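Tail spike protein (Acinetobacter phage vB_AbaP_AS12, PDB 6EU4) probably serves as the trimeric, beta-helical tailspike with which the phage recognises, and perhaps cleaves, capsular polysaccharide on Acinetobacter baumannii. Local coordinates at residues K97-S102 against N122-T127; V112-C117 against P130-S135; D172-M177 against L198-A203. All coordinates share one frame; numbering follows the deposited sequence.

Interaction 1. Residues K97-S102 against N122-T127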
ATOM      1  N   LYS A  97     -44.028  -0.631   9.359  1.00 22.83           N
ATOM      2  CA  LYS A  97     -44.036  -0.702  10.818  1.00 22.84           C
ATOM      3  C   LYS A  97     -42.651  -1.085  11.314  1.00 20.94           C
ATOM      4  O   LYS A  97     -41.937  -1.867  10.677  1.00 22.35           O
ATOM      5  CB  LYS A  97     -45.090  -1.699  11.335  1.00 24.82           C
ATOM      6  CG  LYS A  97     -46.517  -1.251  11.043  1.00 25.72           C
ATOM      7  CD  LYS A  97     -47.556  -2.088  11.782  1.00 29.70           C
ATOM      8  CE  LYS A  97     -48.961  -1.732  11.327  1.00 35.34           C
ATOM      9  NZ  LYS A  97     -49.987  -2.500  12.080  1.00 39.14           N
ATOM     10  N   LEU A  98     -42.270  -0.512  12.451  1.00 21.05           N
ATOM     11  CA  LEU A  98     -40.989  -0.785  13.080  1.00 20.22           C
ATOM     12  C   LEU A  98     -41.072  -1.952  14.047  1.00 19.96           C
ATOM     13  O   LEU A  98     -41.983  -2.016  14.877  1.00 21.23           O
ATOM     14  CB  LEU A  98     -40.521   0.443  13.854  1.00 22.90           C
ATOM     15  CG  LEU A  98     -40.140   1.669  13.042  1.00 25.10           C
ATOM     16  CD1 LEU A  98     -40.109   2.876  13.947  1.00 27.47           C
ATOM     17  CD2 LEU A  98     -38.794   1.447  12.425  1.00 23.86           C
ATOM     18  N   ASN A  99     -40.077  -2.834  13.971  1.00 20.28           N
ATOM     19  CA  ASN A  99     -39.859  -3.890  14.965  1.00 22.18           C
ATOM     20  C   ASN A  99     -41.148  -4.677  15.229  1.00 22.73           C
ATOM     21  O   ASN A  99     -41.533  -4.937  16.373  1.00 23.44           O
ATOM     22  CB  ASN A  99     -39.300  -3.292  16.259  1.00 22.54           C
ATOM     23  CG  ASN A  99     -38.137  -2.332  15.999  1.00 22.80           C
ATOM     24  OD1 ASN A  99     -37.205  -2.658  15.275  1.00 21.26           O
ATOM     25  ND2 ASN A  99     -38.208  -1.135  16.579  1.00 23.40           N
ATOM     26  N   THR A 100     -41.816  -5.066  14.141  1.00 22.28           N
ATOM     27  CA  THR A 100     -43.127  -5.724  14.190  1.00 23.45           C
ATOM     28  C   THR A 100     -43.043  -6.913  13.245  1.00 23.72           C
ATOM     29  O   THR A 100     -43.387  -6.807  12.056  1.00 23.47           O
ATOM     30  CB  THR A 100     -44.248  -4.762  13.807  1.00 24.08           C
ATOM     31  OG1 THR A 100     -44.212  -3.616  14.665  1.00 23.94           O
ATOM     32  CG2 THR A 100     -45.637  -5.442  13.925  1.00 25.11           C
ATOM     33  N   PRO A 101     -42.557  -8.057  13.729  1.00 24.86           N
ATOM     34  CA  PRO A 101     -42.249  -9.174  12.820  1.00 25.61           C
ATOM     35  C   PRO A 101     -43.444  -9.720  12.069  1.00 24.24           C
ATOM     36  O   PRO A 101     -43.256 -10.348  11.024  1.00 25.22           O
ATOM     37  CB  PRO A 101     -41.656 -10.232  13.761  1.00 27.64           C
ATOM     38  CG  PRO A 101     -41.045  -9.420  14.866  1.00 29.34           C
ATOM     39  CD  PRO A 101     -41.984  -8.271  15.070  1.00 28.22           C
ATOM     40  N   SER A 102     -44.657  -9.521  12.565  1.00 24.00           N
ATOM     41  CA  SER A 102     -45.834 -10.047  11.887  1.00 27.30           C
ATOM     42  C   SER A 102     -46.312  -9.145  10.763  1.00 26.37           C
ATOM     43  O   SER A 102     -47.259  -9.507  10.057  1.00 26.77           O
ATOM     44  CB  SER A 102     -46.966 -10.258  12.887  1.00 29.24           C
ATOM     45  OG  SER A 102     -47.337  -9.020  13.483  1.00 30.49           O
ATOM     46  N   ASN A 122     -35.015   3.383  10.687  1.00 20.02           N
ATOM     47  CA  ASN A 122     -35.109   3.704  12.107  1.00 20.76           C
ATOM     48  C   ASN A 122     -35.374   2.494  12.990  1.00 20.05           C
ATOM     49  O   ASN A 122     -35.687   2.654  14.175  1.00 21.79           O
ATOM     50  CB  ASN A 122     -36.201   4.742  12.294  1.00 23.72           C
ATOM     51  CG  ASN A 122     -35.994   5.930  11.405  1.00 24.49           C
ATOM     52  OD1 ASN A 122     -34.863   6.412  11.265  1.00 22.23           O
ATOM     53  ND2 ASN A 122     -37.063   6.394  10.773  1.00 25.34           N
ATOM     54  N   GLY A 123     -35.250   1.300  12.442  1.00 19.25           N
ATOM     55  CA  GLY A 123     -35.452   0.081  13.193  1.00 20.10           C
ATOM     56  C   GLY A 123     -35.417  -1.066  12.209  1.00 19.41           C
ATOM     57  O   GLY A 123     -34.913  -0.909  11.098  1.00 16.63           O
ATOM     58  N   LEU A 124     -35.957  -2.207  12.622  1.00 17.79           N
ATOM     59  CA  LEU A 124     -36.007  -3.381  11.763  1.00 19.03           C
ATOM     60  C   LEU A 124     -37.356  -3.439  11.062  1.00 20.42           C
ATOM     61  O   LEU A 124     -38.416  -3.308  11.696  1.00 19.87           O
ATOM     62  CB  LEU A 124     -35.782  -4.660  12.548  1.00 20.40           C
ATOM     63  CG  LEU A 124     -34.419  -4.730  13.229  1.00 24.88           C
ATOM     64  CD1 LEU A 124     -34.379  -5.929  14.188  1.00 28.84           C
ATOM     65  CD2 LEU A 124     -33.289  -4.763  12.193  1.00 22.85           C
ATOM     66  N   TYR A 125     -37.303  -3.635   9.759  1.00 20.03           N
ATOM     67  CA  TYR A 125     -38.490  -3.789   8.935  1.00 18.64           C
ATOM     68  C   TYR A 125     -38.467  -5.192   8.348  1.00 20.01           C
ATOM     69  O   TYR A 125     -37.424  -5.647   7.873  1.00 19.61           O
ATOM     70  CB  TYR A 125     -38.511  -2.764   7.820  1.00 17.99           C
ATOM     71  CG  TYR A 125     -38.294  -1.341   8.263  1.00 18.24           C
ATOM     72  CD1 TYR A 125     -39.356  -0.534   8.652  1.00 17.72           C
ATOM     73  CD2 TYR A 125     -37.018  -0.803   8.292  1.00 17.96           C
ATOM     74  CE1 TYR A 125     -39.148   0.790   9.048  1.00 20.50           C
ATOM     75  CE2 TYR A 125     -36.796   0.515   8.677  1.00 17.69           C
ATOM     76  CZ  TYR A 125     -37.847   1.301   9.050  1.00 19.08           C
ATOM     77  OH  TYR A 125     -37.600   2.597   9.440  1.00 21.10           O
ATOM     78  N   HIS A 126     -39.609  -5.878   8.388  1.00 19.06           N
ATOM     79  CA  HIS A 126     -39.716  -7.239   7.870  1.00 17.61           C
ATOM     80  C   HIS A 126     -40.343  -7.227   6.482  1.00 18.63           C
ATOM     81  O   HIS A 126     -41.256  -6.449   6.209  1.00 20.40           O
ATOM     82  CB  HIS A 126     -40.535  -8.114   8.822  1.00 18.99           C
ATOM     83  CG  HIS A 126     -39.825  -8.377  10.105  1.00 21.35           C
ATOM     84  ND1 HIS A 126     -39.649  -7.400  11.065  1.00 21.82           N
ATOM     85  CD2 HIS A 126     -39.207  -9.486  10.570  1.00 21.67           C
ATOM     86  CE1 HIS A 126     -38.964  -7.909  12.074  1.00 23.39           C
ATOM     87  NE2 HIS A 126     -38.685  -9.173  11.799  1.00 21.95           N
ATOM     88  N   THR A 127     -39.822  -8.077   5.599  1.00 19.44           N
ATOM     89  CA  THR A 127     -40.218  -8.072   4.198  0.50 19.78           C
ATOM     90  C   THR A 127     -40.453  -9.490   3.710  1.00 18.94           C
ATOM     91  O   THR A 127     -39.715 -10.408   4.066  1.00 23.16           O
ATOM     92  CB  THR A 127     -39.143  -7.437   3.332  0.50 21.39           C
ATOM     93  OG1 THR A 127     -37.904  -8.133   3.556  0.50 18.41           O
ATOM     94  CG2 THR A 127     -39.002  -5.966   3.671  0.50 23.13           C
TER
HETATM   95  O   HOH W   1     -42.287  -4.742   9.200  1.00 18.68           O
HETATM   96  O   HOH W   2     -40.753  -4.836  11.515  1.00 21.36           O
HETATM   97  O   HOH W   3     -36.182   1.083  16.389  1.00 28.74           O

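Interaction 2. Residues V112-C117 against P130-S135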
ATOM      1  N   VAL A 112     -40.629   4.071  -0.719  1.00 20.89           N
ATOM      2  CA  VAL A 112     -39.710   5.149  -0.354  1.00 20.86           C
ATOM      3  C   VAL A 112     -38.378   4.982  -1.080  1.00 19.34           C
ATOM      4  O   VAL A 112     -37.723   5.978  -1.398  1.00 21.36           O
ATOM      5  CB  VAL A 112     -39.502   5.276   1.171  1.00 20.51           C
ATOM      6  CG1 VAL A 112     -40.831   5.561   1.879  1.00 19.91           C
ATOM      7  CG2 VAL A 112     -38.817   4.071   1.758  1.00 20.41           C
ATOM      8  N   LEU A 113     -37.975   3.749  -1.396  1.00 18.01           N
ATOM      9  CA  LEU A 113     -36.702   3.551  -2.088  1.00 18.92           C
ATOM     10  C   LEU A 113     -36.693   4.143  -3.492  1.00 22.32           C
ATOM     11  O   LEU A 113     -35.615   4.471  -4.006  1.00 22.75           O
ATOM     12  CB  LEU A 113     -36.357   2.063  -2.166  1.00 19.38           C
ATOM     13  CG  LEU A 113     -36.025   1.408  -0.830  1.00 20.59           C
ATOM     14  CD1 LEU A 113     -35.606  -0.034  -1.037  1.00 21.21           C
ATOM     15  CD2 LEU A 113     -34.941   2.174  -0.078  1.00 22.29           C
ATOM     16  N   ILE A 114     -37.846   4.288  -4.127  1.00 22.75           N
ATOM     17  CA  ILE A 114     -37.896   4.862  -5.472  1.00 25.27           C
ATOM     18  C   ILE A 114     -38.540   6.247  -5.476  1.00 23.65           C
ATOM     19  O   ILE A 114     -38.918   6.744  -6.531  1.00 25.73           O
ATOM     20  CB  ILE A 114     -38.597   3.920  -6.462  1.00 26.64           C
ATOM     21  CG1 ILE A 114     -40.053   3.676  -6.048  1.00 29.68           C
ATOM     22  CG2 ILE A 114     -37.816   2.639  -6.549  1.00 29.45           C
ATOM     23  CD1 ILE A 114     -40.871   2.923  -7.102  1.00 32.64           C
ATOM     24  N   SER A 115     -38.648   6.887  -4.312  1.00 20.84           N
ATOM     25  CA  SER A 115     -39.312   8.185  -4.189  1.00 22.07           C
ATOM     26  C   SER A 115     -38.423   9.357  -4.595  1.00 25.17           C
ATOM     27  O   SER A 115     -38.930  10.466  -4.801  1.00 26.67           O
ATOM     28  CB  SER A 115     -39.738   8.419  -2.742  1.00 21.94           C
ATOM     29  OG  SER A 115     -38.581   8.539  -1.928  1.00 22.79           O
ATOM     30  N   GLY A 116     -37.117   9.155  -4.657  1.00 22.85           N
ATOM     31  CA  GLY A 116     -36.199  10.261  -4.824  1.00 24.01           C
ATOM     32  C   GLY A 116     -35.811  10.957  -3.539  1.00 25.10           C
ATOM     33  O   GLY A 116     -34.960  11.862  -3.573  1.00 26.82           O
ATOM     34  N   CYS A 117     -36.405  10.581  -2.405  1.00 20.50           N
ATOM     35  CA  CYS A 117     -35.995  11.124  -1.117  1.00 19.89           C
ATOM     36  C   CYS A 117     -34.781  10.371  -0.583  1.00 20.09           C
ATOM     37  O   CYS A 117     -34.543   9.209  -0.916  1.00 18.33           O
ATOM     38  CB  CYS A 117     -37.126  11.020  -0.092  1.00 22.21           C
ATOM     39  SG  CYS A 117     -38.703  11.706  -0.651  1.00 26.06           S
ATOM     40  N   PRO A 130     -38.009  -9.341  -2.002  1.00 16.13           N
ATOM     41  CA  PRO A 130     -36.869  -8.423  -2.074  1.00 14.98           C
ATOM     42  C   PRO A 130     -37.361  -7.001  -2.296  1.00 16.48           C
ATOM     43  O   PRO A 130     -38.450  -6.773  -2.836  1.00 18.56           O
ATOM     44  CB  PRO A 130     -36.069  -8.931  -3.287  1.00 16.73           C
ATOM     45  CG  PRO A 130     -36.646 -10.301  -3.598  1.00 15.00           C
ATOM     46  CD  PRO A 130     -38.068 -10.219  -3.183  1.00 16.43           C
ATOM     47  N   VAL A 131     -36.526  -6.035  -1.912  1.00 16.47           N
ATOM     48  CA  VAL A 131     -36.752  -4.631  -2.234  1.00 16.49           C
ATOM     49  C   VAL A 131     -35.585  -4.169  -3.084  1.00 16.52           C
ATOM     50  O   VAL A 131     -34.453  -4.624  -2.889  1.00 15.75           O
ATOM     51  CB  VAL A 131     -36.920  -3.754  -0.978  1.00 17.05           C
ATOM     52  CG1 VAL A 131     -38.184  -4.204  -0.210  1.00 18.37           C
ATOM     53  CG2 VAL A 131     -35.690  -3.809  -0.060  1.00 18.82           C
ATOM     54  N   TYR A 132     -35.872  -3.317  -4.058  1.00 18.23           N
ATOM     55  CA  TYR A 132     -34.853  -2.890  -4.997  1.00 17.35           C
ATOM     56  C   TYR A 132     -34.635  -1.385  -4.921  1.00 16.62           C
ATOM     57  O   TYR A 132     -35.489  -0.617  -4.469  1.00 17.12           O
ATOM     58  CB  TYR A 132     -35.221  -3.314  -6.431  1.00 17.63           C
ATOM     59  CG  TYR A 132     -36.411  -2.589  -7.024  1.00 18.31           C
ATOM     60  CD1 TYR A 132     -36.265  -1.349  -7.640  1.00 20.58           C
ATOM     61  CD2 TYR A 132     -37.682  -3.144  -6.959  1.00 21.01           C
ATOM     62  CE1 TYR A 132     -37.366  -0.685  -8.176  1.00 23.39           C
ATOM     63  CE2 TYR A 132     -38.776  -2.485  -7.493  1.00 24.40           C
ATOM     64  CZ  TYR A 132     -38.601  -1.265  -8.102  1.00 25.64           C
ATOM     65  OH  TYR A 132     -39.678  -0.601  -8.621  1.00 30.26           O
ATOM     66  N   TYR A 133     -33.450  -0.979  -5.357  1.00 15.19           N
ATOM     67  CA  TYR A 133     -33.136   0.420  -5.538  1.00 15.75           C
ATOM     68  C   TYR A 133     -32.514   0.590  -6.914  1.00 16.43           C
ATOM     69  O   TYR A 133     -31.979  -0.363  -7.485  1.00 17.89           O
ATOM     70  CB  TYR A 133     -32.199   0.919  -4.429  1.00 15.17           C
ATOM     71  CG  TYR A 133     -30.851   0.207  -4.346  1.00 14.33           C
ATOM     72  CD1 TYR A 133     -30.722  -1.029  -3.721  1.00 15.98           C
ATOM     73  CD2 TYR A 133     -29.695   0.793  -4.864  1.00 14.02           C
ATOM     74  CE1 TYR A 133     -29.494  -1.667  -3.641  1.00 16.94           C
ATOM     75  CE2 TYR A 133     -28.459   0.148  -4.782  1.00 15.27           C
ATOM     76  CZ  TYR A 133     -28.366  -1.077  -4.176  1.00 16.46           C
ATOM     77  OH  TYR A 133     -27.145  -1.717  -4.086  1.00 16.54           O
ATOM     78  N   ASN A 134     -32.589   1.821  -7.445  1.00 14.99           N
ATOM     79  CA  ASN A 134     -32.086   2.106  -8.778  1.00 14.52           C
ATOM     80  C   ASN A 134     -30.841   2.949  -8.662  1.00 15.87           C
ATOM     81  O   ASN A 134     -29.748   2.407  -8.407  1.00 14.72           O
ATOM     82  CB  ASN A 134     -33.174   2.779  -9.637  1.00 17.46           C
ATOM     83  CG  ASN A 134     -34.443   1.950  -9.756  1.00 20.35           C
ATOM     84  OD1 ASN A 134     -35.542   2.458  -9.518  1.00 19.90           O
ATOM     85  ND2 ASN A 134     -34.306   0.685 -10.152  1.00 19.39           N
ATOM     86  N   SER A 135     -30.910   4.261  -8.869  1.00 15.98           N
ATOM     87  CA  SER A 135     -29.736   5.119  -8.895  1.00 15.04           C
ATOM     88  C   SER A 135     -30.007   6.378  -8.089  1.00 15.38           C
ATOM     89  O   SER A 135     -31.156   6.727  -7.806  1.00 16.56           O
ATOM     90  CB  SER A 135     -29.361   5.460 -10.345  1.00 16.11           C
ATOM     91  OG  SER A 135     -28.883   4.285 -10.981  1.00 16.68           O
TER
HETATM   92  O   HOH W   4     -33.791   3.961  -6.031  1.00 17.45           O

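Interaction 3. Residues D172-M177 against L198-A203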
ATOM      1  N   ASP A 172     -35.149 -11.584 -10.847  1.00 16.46           N
ATOM      2  CA  ASP A 172     -36.123 -12.292 -10.013  1.00 17.12           C
ATOM      3  C   ASP A 172     -35.443 -13.451  -9.275  1.00 19.48           C
ATOM      4  O   ASP A 172     -35.741 -14.634  -9.481  1.00 20.29           O
ATOM      5  CB  ASP A 172     -37.287 -12.786 -10.865  1.00 20.68           C
ATOM      6  CG  ASP A 172     -38.095 -11.639 -11.510  1.00 22.17           C
ATOM      7  OD1 ASP A 172     -37.869 -10.453 -11.173  1.00 21.21           O
ATOM      8  OD2 ASP A 172     -38.980 -11.932 -12.350  1.00 21.41           O
ATOM      9  N   VAL A 173     -34.511 -13.078  -8.409  1.00 18.62           N
ATOM     10  CA  VAL A 173     -33.752 -14.011  -7.587  1.00 18.88           C
ATOM     11  C   VAL A 173     -34.193 -13.875  -6.138  1.00 18.44           C
ATOM     12  O   VAL A 173     -34.810 -12.885  -5.732  1.00 19.34           O
ATOM     13  CB  VAL A 173     -32.228 -13.774  -7.699  1.00 21.62           C
ATOM     14  CG1 VAL A 173     -31.777 -13.861  -9.140  1.00 24.92           C
ATOM     15  CG2 VAL A 173     -31.841 -12.438  -7.138  1.00 22.76           C
ATOM     16  N   ASP A 174     -33.857 -14.893  -5.344  1.00 17.84           N
ATOM     17  CA  ASP A 174     -34.106 -14.856  -3.902  1.00 18.17           C
ATOM     18  C   ASP A 174     -32.984 -14.052  -3.251  1.00 16.67           C
ATOM     19  O   ASP A 174     -31.883 -14.565  -3.039  1.00 16.46           O
ATOM     20  CB  ASP A 174     -34.173 -16.261  -3.318  1.00 20.10           C
ATOM     21  CG  ASP A 174     -34.418 -16.246  -1.811  1.00 19.82           C
ATOM     22  OD1 ASP A 174     -34.813 -15.182  -1.288  1.00 18.72           O
ATOM     23  OD2 ASP A 174     -34.223 -17.292  -1.162  1.00 19.82           O
ATOM     24  N   ALA A 175     -33.274 -12.786  -2.956  1.00 14.92           N
ATOM     25  CA  ALA A 175     -32.343 -11.845  -2.360  1.00 14.16           C
ATOM     26  C   ALA A 175     -33.115 -10.949  -1.404  1.00 16.52           C
ATOM     27  O   ALA A 175     -34.347 -10.909  -1.435  1.00 18.55           O
ATOM     28  CB  ALA A 175     -31.648 -10.994  -3.422  1.00 16.26           C
ATOM     29  N   ILE A 176     -32.395 -10.255  -0.525  1.00 13.81           N
ATOM     30  CA  ILE A 176     -33.034  -9.308   0.388  1.00 14.24           C
ATOM     31  C   ILE A 176     -33.176  -7.949  -0.262  1.00 16.06           C
ATOM     32  O   ILE A 176     -34.252  -7.338  -0.234  1.00 14.93           O
ATOM     33  CB  ILE A 176     -32.253  -9.206   1.717  1.00 15.46           C
ATOM     34  CG1 ILE A 176     -32.073 -10.597   2.324  1.00 15.57           C
ATOM     35  CG2 ILE A 176     -32.987  -8.290   2.682  1.00 17.10           C
ATOM     36  CD1 ILE A 176     -31.162 -10.612   3.534  1.00 17.36           C
HETATM   37  N   MSE A 177     -32.090  -7.480  -0.857  1.00 15.37           N
HETATM   38  CA  MSE A 177     -32.057  -6.209  -1.567  1.00 13.39           C
HETATM   39  C   MSE A 177     -31.411  -6.419  -2.944  1.00 14.30           C
HETATM   40  O   MSE A 177     -30.486  -7.225  -3.089  1.00 14.59           O
HETATM   41  CB  MSE A 177     -31.288  -5.159  -0.731  1.00 14.87           C
HETATM   42  CG  MSE A 177     -31.514  -3.757  -1.120  1.00 22.32           C
HETATM   43 SE   MSE A 177     -30.673  -2.599   0.253  1.00 24.83          SE
HETATM   44  CE  MSE A 177     -31.786  -1.098  -0.074  1.00 30.29           C
ATOM     45  N   LEU A 198     -28.910  -6.435   6.466  1.00 14.76           N
ATOM     46  CA  LEU A 198     -29.778  -7.212   5.584  1.00 16.99           C
ATOM     47  C   LEU A 198     -29.665  -8.654   6.050  1.00 14.09           C
ATOM     48  O   LEU A 198     -28.578  -9.239   5.968  1.00 15.66           O
ATOM     49  CB  LEU A 198     -29.331  -7.112   4.119  1.00 17.68           C
ATOM     50  CG  LEU A 198     -29.257  -5.718   3.508  1.00 17.86           C
ATOM     51  CD1 LEU A 198     -28.574  -5.768   2.145  1.00 18.18           C
ATOM     52  CD2 LEU A 198     -30.645  -5.158   3.385  1.00 18.97           C
ATOM     53  N   GLN A 199     -30.751  -9.226   6.556  1.00 15.22           N
ATOM     54  CA  GLN A 199     -30.696 -10.590   7.068  1.00 15.32           C
ATOM     55  C   GLN A 199     -31.932 -11.373   6.665  1.00 15.07           C
ATOM     56  O   GLN A 199     -33.030 -10.822   6.573  1.00 15.64           O
ATOM     57  CB  GLN A 199     -30.589 -10.607   8.607  1.00 18.36           C
ATOM     58  CG  GLN A 199     -29.407  -9.824   9.135  1.00 21.99           C
ATOM     59  CD  GLN A 199     -29.244  -9.952  10.636  1.00 27.86           C
ATOM     60  OE1 GLN A 199     -29.739 -10.910  11.254  1.00 31.15           O
ATOM     61  NE2 GLN A 199     -28.558  -8.982  11.238  1.00 25.67           N
ATOM     62  N   TYR A 200     -31.753 -12.683   6.481  1.00 16.33           N
ATOM     63  CA  TYR A 200     -32.896 -13.585   6.477  1.00 16.17           C
ATOM     64  C   TYR A 200     -33.283 -13.941   7.905  1.00 18.14           C
ATOM     65  O   TYR A 200     -32.445 -13.952   8.806  1.00 17.97           O
ATOM     66  CB  TYR A 200     -32.597 -14.873   5.713  1.00 16.57           C
ATOM     67  CG  TYR A 200     -32.606 -14.675   4.225  1.00 15.83           C
ATOM     68  CD1 TYR A 200     -31.473 -14.243   3.568  1.00 16.41           C
ATOM     69  CD2 TYR A 200     -33.758 -14.887   3.486  1.00 16.86           C
ATOM     70  CE1 TYR A 200     -31.478 -14.029   2.188  1.00 17.20           C
ATOM     71  CE2 TYR A 200     -33.776 -14.686   2.113  1.00 16.16           C
ATOM     72  CZ  TYR A 200     -32.627 -14.251   1.475  1.00 18.26           C
ATOM     73  OH  TYR A 200     -32.650 -14.041   0.114  1.00 19.69           O
ATOM     74  N   ASP A 201     -34.575 -14.196   8.100  1.00 17.06           N
ATOM     75  CA  ASP A 201     -35.074 -14.878   9.291  1.00 20.68           C
ATOM     76  C   ASP A 201     -34.282 -16.165   9.505  1.00 20.80           C
ATOM     77  O   ASP A 201     -34.272 -17.044   8.645  1.00 20.36           O
ATOM     78  CB  ASP A 201     -36.566 -15.159   9.088  1.00 22.42           C
ATOM     79  CG  ASP A 201     -37.244 -15.819  10.295  1.00 27.14           C
ATOM     80  OD1 ASP A 201     -36.562 -16.272  11.242  1.00 26.34           O
ATOM     81  OD2 ASP A 201     -38.498 -15.865  10.270  1.00 30.53           O
ATOM     82  N   SER A 202     -33.565 -16.256  10.635  1.00 22.20           N
ATOM     83  CA  SER A 202     -32.664 -17.388  10.848  1.00 25.56           C
ATOM     84  C   SER A 202     -33.404 -18.714  10.853  1.00 27.41           C
ATOM     85  O   SER A 202     -32.776 -19.757  10.645  1.00 30.55           O
ATOM     86  CB  SER A 202     -31.894 -17.232  12.170  1.00 28.18           C
ATOM     87  OG  SER A 202     -32.795 -17.319  13.268  1.00 29.00           O
ATOM     88  N   ALA A 203     -34.716 -18.698  11.066  1.00 26.70           N
ATOM     89  CA  ALA A 203     -35.506 -19.923  11.080  1.00 30.07           C
ATOM     90  C   ALA A 203     -35.747 -20.498   9.690  1.00 30.24           C
ATOM     91  O   ALA A 203     -36.111 -21.672   9.581  1.00 28.84           O
ATOM     92  CB  ALA A 203     -36.857 -19.669  11.758  1.00 32.52           C
TER

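Interaction 1. Residues K97-S102 against N122-T127
Leu98, Asn99 and His126 carry most of this contact, in which the loop 97-102 lies along the start of strand 124-127. Leu98 turns CG beside its own backbone N, anti to the carbonyl carbon (chi1 -68°), and so follows the Tyr125 side chain in the same direction. One methyl does the touching: Leu98 CD2 is 3.4 Å from Tyr125 OH, 3.5 Å from Tyr125 CE1 and equally 3.5 Å from Gly123 N. The hydroxyl beside that methyl is well anchored, since Tyr125 OH accepts from Asn122 N and is hydrogen-bonded to Glu92 as well.

Asn99 grips Leu124 at both backbone polar atoms. Its main chain gives one bond, Asn99 N to Leu124 O at 2.9 Å, lying in the carbonyl plane; its side chain receives the other, Leu124 N to Asn99 OD1 at 3.0 Å, nearly straight at 170° but arriving from above the amide plane. The side-chain carbonyl thus acts much as the backbone oxygen of a neighbouring strand could. The amide nitrogen, Asn99 ND2, goes to a water that in turn donates to Asn122 O.

At the far end, Pro101 covers His126. Pro101 CA sits 3.5 Å from the imidazole centroid, only 5° off the normal, a CH-pi contact, with CB and CG leaning over the CE1 and NE2 side. In the ring plane, His126 ND1 meets a water at 2.8 Å; the same water accepts from Thr100 N and lies within bonding distance of Leu124 O, which probably helps hold the ring's rotation.

Strand 124-127 runs parallel to strand 148-151, and Ile109 of helix 106-113 packs on Tyr125 and Thr127 at the N-terminal end of the beta-helix.

Interaction 2. Residues V112-C117 against P130-S135
Val112, in the last turn of helix 106-113, contributes its carbonyl: Val112 O accepts from both the backbone N and the hydroxyl of Ser115, the latter, Ser115 OG, lying 2.8 Å away on a lone pair. Leu113 follows and points at strand 131-133. Its CG stands beside the backbone N (chi1 -68°) and the chain runs on extended, laying CD1 across Val131 at about a right angle, with Leu113 CD1 3.9 Å from Val131 CG2. The same methyl is 3.5 Å from Tyr132 O, so the leucine rests on the backbone at Tyr132 as well as on the Val131 side chain. A water joins the main chains, donating to Leu113 O and accepting from Asn134 N. This is where the helix meets a parallel beta-helix: strand 131-133 pairs with strand 175-179 of the next rung, and Met177 there also touches Leu113. Gln110, one turn back in the helix, takes the N-H of Tyr132.

Ile114 has left helical geometry and puts CG1 in the crowded position between N and carbonyl carbon (chi1 62°), so that CG2, anti to the carbonyl carbon, makes the closest contacts while CD1 comes near Tyr132 OH. Ile114 CG2 meets Tyr132 CE1 at 3.7 Å, obliquely to the ring, and is as close, 3.7 Å, to Asn134 OD1, which itself lies in the plane of that ring at its edge. Asn134 ND2 is held by Ile180 O. Beyond, Ser115 OG accepts from Cys117 N at 3.0 Å, closing an ST turn through Gly116, while Ser115 O is bonded by Lys53 of the third subunit.

Interaction 3. Residues D172-M177 against L198-A203
Tyr200, at the end of strand 196-200, reaches with its ring across to residues 174-176, just before and at the corner the chain turns at 176-177. From CB, with CG beside the backbone N (chi1 -75°), the side chain runs antiparallel to that of Ile176. Tyr200 CD1 is the first atom to touch, 3.6 Å from Ile176 CD1. One step on, Tyr200 CE1 lies 3.5 Å from Ile176 CG1, which sits over the ring face in a CH-pi contact. On the other edge Tyr200 CE2 is 3.6 Å from Asp174 OD1. CZ lies near both Ile176 CG1 and Asp174 OD1. At the tip, Tyr200 OH donates to Asp174 OD1 at 2.8 Å. The two side chains meet tip to tip with carboxylate and ring planes 89° apart: the oxygen lies in the plane of the tyrosine, whereas the hydroxyl arrives from well above the carboxylate plane.

Ile176 packs against the strand beside the ring. Its CD1 presses on the strand backbone, 3.3 Å from Gln199 C, a tight approach, while Ile176 CG2 reaches Leu198 CD2 at 4.0 Å. The selenomethionine at position 177 extends the apolar patch, its CB and SE both resting on the methyls of Leu198, and Leu198 also touches Phe149 of strand 148-151.

The contact joins two different faces of the beta-helix, that of strand 175-179 and that of strand 196-200, in a buried setting. Asp174 brings the negative charge to this contact, and it has partners of its own: OD1 also forms a salt bridge with Lys151 and OD2 accepts from Asn154, which would be expected to keep the carboxylate ionised and make it a strong acceptor for the phenol.

The three contacts sit in the first turns of the beta-helix, all on the same side of the chain's centre. Interactions 1 and 2 use consecutive strands, 124-127 and 131-133, with centres about 18 Å apart and helix 106-113 leaning on both. Interactions 2 and 3 lie about 17 Å apart between centres but touch directly: strands 131-133 and 175-179 are parallel neighbours, with a probable hydrogen bond from Val131 N to Ile176 O at 3.1 Å and Tyr133 CD1 3.8 Å from Met177 CE. Interactions 1 and 3 come within about 5 Å at their nearest atoms without touching; strand 148-151 lies between, pairing with strands 124-127 and 196-200.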